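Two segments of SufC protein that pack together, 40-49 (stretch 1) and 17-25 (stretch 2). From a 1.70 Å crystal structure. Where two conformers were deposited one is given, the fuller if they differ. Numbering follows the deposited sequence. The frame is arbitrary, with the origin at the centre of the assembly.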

# COMPACT_ATOMS: atom_id res chain seq x y z
N ALA A 40 -14.83 -9.42 -0.38
CA ALA A 40 -14.50 -10.55 0.48
C ALA A 40 -13.52 -10.18 1.59
O ALA A 40 -13.09 -11.04 2.36
CB ALA A 40 -13.95 -11.71 -0.35
N GLY A 41 -13.18 -8.89 1.67
CA GLY A 41 -12.34 -8.42 2.75
C GLY A 41 -10.99 -7.80 2.48
O GLY A 41 -10.46 -7.08 3.32
N LYS A 42 -10.43 -8.03 1.29
CA LYS A 42 -9.10 -7.51 0.99
C LYS A 42 -8.97 -5.99 1.13
O LYS A 42 -8.01 -5.49 1.72
CB LYS A 42 -8.67 -7.95 -0.42
CG LYS A 42 -9.53 -7.40 -1.56
CD LYS A 42 -9.00 -7.83 -2.94
CE LYS A 42 -10.01 -7.52 -4.06
NZ LYS A 42 -10.43 -6.08 -4.11
N SER A 43 -9.94 -5.26 0.59
CA SER A 43 -9.87 -3.81 0.65
C SER A 43 -10.25 -3.29 2.03
O SER A 43 -9.73 -2.26 2.44
CB SER A 43 -10.72 -3.17 -0.44
OG SER A 43 -10.14 -3.39 -1.72
N THR A 44 -11.11 -4.02 2.73
CA THR A 44 -11.48 -3.64 4.09
C THR A 44 -10.22 -3.78 4.96
O THR A 44 -9.96 -2.93 5.83
CB THR A 44 -12.60 -4.53 4.62
OG1 THR A 44 -13.83 -4.16 3.97
CG2 THR A 44 -12.77 -4.37 6.14
N LEU A 45 -9.43 -4.82 4.71
CA LEU A 45 -8.19 -5.00 5.48
C LEU A 45 -7.27 -3.80 5.26
O LEU A 45 -6.66 -3.29 6.21
CB LEU A 45 -7.46 -6.29 5.07
CG LEU A 45 -6.09 -6.48 5.75
CD1 LEU A 45 -6.27 -6.65 7.26
CD2 LEU A 45 -5.40 -7.72 5.19
N GLY A 46 -7.17 -3.33 4.02
CA GLY A 46 -6.34 -2.18 3.75
C GLY A 46 -6.80 -0.94 4.51
O GLY A 46 -5.98 -0.19 4.98
N LYS A 47 -8.11 -0.74 4.62
CA LYS A 47 -8.60 0.45 5.31
C LYS A 47 -8.33 0.37 6.80
O LYS A 47 -8.02 1.39 7.44
CB LYS A 47 -10.09 0.63 5.05
CG LYS A 47 -10.40 0.96 3.60
CD LYS A 47 -11.91 1.01 3.37
CE LYS A 47 -12.22 1.34 1.91
NZ LYS A 47 -13.68 1.39 1.63
N ILE A 48 -8.45 -0.83 7.36
CA ILE A 48 -8.20 -1.05 8.78
C ILE A 48 -6.72 -0.85 9.04
O ILE A 48 -6.34 -0.29 10.07
CB ILE A 48 -8.67 -2.44 9.20
CG1 ILE A 48 -10.20 -2.47 9.15
CG2 ILE A 48 -8.14 -2.79 10.60
CD1 ILE A 48 -10.82 -3.79 9.51
N LEU A 49 -5.86 -1.28 8.12
CA LEU A 49 -4.41 -1.07 8.30
C LEU A 49 -4.11 0.42 8.33
O LEU A 49 -3.21 0.87 9.03
CB LEU A 49 -3.61 -1.72 7.17
CG LEU A 49 -3.38 -3.21 7.39
CD1 LEU A 49 -3.13 -3.90 6.05
CD2 LEU A 49 -2.20 -3.40 8.36
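Stretch 2 (17-25) TILKGVNLV

Residues 17-25 form part of a β-strand that begins before the stretch and continues beyond it, and this strand lies across the first turns of the helix that starts at Lys 42. The two elements are nearly perpendicular: their N-to-C directions make an angle of 87° (signed crossing angle -87°), and their axes approach to 8.5 Å. That spacing leaves room for a layer of side chains between the backbones, and the 310 Å² buried between the stretches comes largely from apolar residues. No hydrogen bond joins the two, so packing alone accounts for their direct contact.

Ala 40, in the loop before the helix, directs its CB away from the strand and makes no contact. The closest pair of CA atoms is at Gly 41, the N-cap residue, whose CA lies 6.1 Å from Leu 19 CA. Its phi/psi values of 118/-19° would jam a CB against the carbonyl oxygen of the preceding residue, and this conformation by itself calls for glycine. The strand adds a second restriction, since an ideal CB on Gly 41 would point toward it and sit only 3.2 Å from Leu 19 CD2. As it is, Gly 41 O lies 3.6 Å from Leu 19 CD2, while the same oxygen accepts the first helical hydrogen bond of the stretch, from Leu 45 N at 2.8 Å.

Lys 42 turns its CB away from the strand, and Ser 43 is out of reach. The helix returns to the strand at Thr 44, whose CB points toward it. With chi1 in the m rotamer, the methyl group meets Ile 18, Thr 44 CG2 lying 3.5 Å from Ile 18 CG1; it also comes within 4.1 Å of Leu 19, measured from Thr 44 CG2 to Leu 19 CG. The closest approach of the threonine to the strand is made by its methyl group.

Leu 45 has the most area covered by the strand of any helix residue here, although its CA-to-CB bond points sideways. The end of its side chain meets three strand residues: Leu 45 CD1 lies 4.1 Å from Leu 19 CD1, and Leu 45 CD2 lies 4.1 Å from Val 22 CG1 and 4.2 Å from Leu 24 CD1. This one side chain therefore spans contacts from Leu 19 to Leu 24, carrying the interface along the strand.

Gly 46 and Lys 47 are out of reach, and the last contact comes one turn after Thr 44, at Ile 48. Its CB points toward the strand, and its extended chi2 (t) carries Ile 48 CD1 to within 3.6 Å of Leu 19 CD1. Leu 49 makes no contact.

Leu 19 is the hub of the arrangement, with 83 Å² covered by the helix segment. Its CA-to-CB bond points sideways, but the end of its side chain comes nearer and touches Gly 41, Thr 44, Leu 45 and Ile 48, linking the N-cap to the following turns of the helix.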

# COMPACT_ATOMS: atom_id res chain seq x y z
N THR A 17 -20.03 -8.44 10.60
CA THR A 17 -18.65 -8.95 10.60
C THR A 17 -18.12 -9.14 9.18
O THR A 17 -18.68 -9.94 8.41
CB THR A 17 -18.54 -10.30 11.33
OG1 THR A 17 -19.07 -10.16 12.66
CG2 THR A 17 -17.09 -10.74 11.43
N ILE A 18 -17.06 -8.42 8.84
CA ILE A 18 -16.48 -8.55 7.51
C ILE A 18 -15.15 -9.31 7.52
O ILE A 18 -14.91 -10.10 6.61
CB ILE A 18 -16.30 -7.18 6.81
CG1 ILE A 18 -15.29 -6.30 7.56
CG2 ILE A 18 -17.65 -6.48 6.68
CD1 ILE A 18 -15.81 -5.70 8.82
N LEU A 19 -14.31 -9.10 8.52
CA LEU A 19 -13.04 -9.84 8.60
C LEU A 19 -13.23 -10.95 9.63
O LEU A 19 -13.64 -10.70 10.77
CB LEU A 19 -11.85 -8.96 8.96
CG LEU A 19 -11.50 -7.83 7.98
CD1 LEU A 19 -10.18 -7.18 8.40
CD2 LEU A 19 -11.40 -8.40 6.56
N LYS A 20 -12.94 -12.17 9.21
CA LYS A 20 -13.17 -13.34 10.04
C LYS A 20 -11.94 -14.15 10.37
O LYS A 20 -11.86 -15.32 10.02
CB LYS A 20 -14.24 -14.21 9.36
CG LYS A 20 -15.59 -13.49 9.22
CD LYS A 20 -16.56 -14.26 8.31
CE LYS A 20 -17.89 -13.53 8.23
NZ LYS A 20 -18.78 -14.13 7.18
N GLY A 21 -10.98 -13.51 11.05
CA GLY A 21 -9.77 -14.19 11.46
C GLY A 21 -8.67 -14.16 10.41
O GLY A 21 -8.23 -15.19 9.92
N VAL A 22 -8.24 -12.94 10.09
CA VAL A 22 -7.20 -12.72 9.09
C VAL A 22 -5.82 -12.97 9.68
O VAL A 22 -5.50 -12.44 10.74
CB VAL A 22 -7.24 -11.26 8.58
CG1 VAL A 22 -6.09 -11.02 7.58
CG2 VAL A 22 -8.57 -10.99 7.88
N ASN A 23 -5.05 -13.82 9.03
CA ASN A 23 -3.67 -14.10 9.44
C ASN A 23 -2.84 -13.87 8.19
O ASN A 23 -3.02 -14.58 7.20
CB ASN A 23 -3.53 -15.53 9.93
CG ASN A 23 -4.22 -15.74 11.26
OD1 ASN A 23 -3.87 -15.09 12.24
ND2 ASN A 23 -5.22 -16.61 11.29
N LEU A 24 -1.96 -12.87 8.22
CA LEU A 24 -1.17 -12.52 7.05
C LEU A 24 0.14 -11.90 7.52
O LEU A 24 0.12 -10.90 8.21
CB LEU A 24 -1.95 -11.51 6.19
CG LEU A 24 -1.54 -11.31 4.72
CD1 LEU A 24 -2.67 -10.62 3.96
CD2 LEU A 24 -0.27 -10.48 4.62
N VAL A 25 1.26 -12.50 7.13
CA VAL A 25 2.59 -11.99 7.52
C VAL A 25 3.41 -11.57 6.31
O VAL A 25 3.54 -12.34 5.36
CB VAL A 25 3.41 -13.09 8.26
CG1 VAL A 25 4.82 -12.60 8.53
CG2 VAL A 25 2.75 -13.43 9.58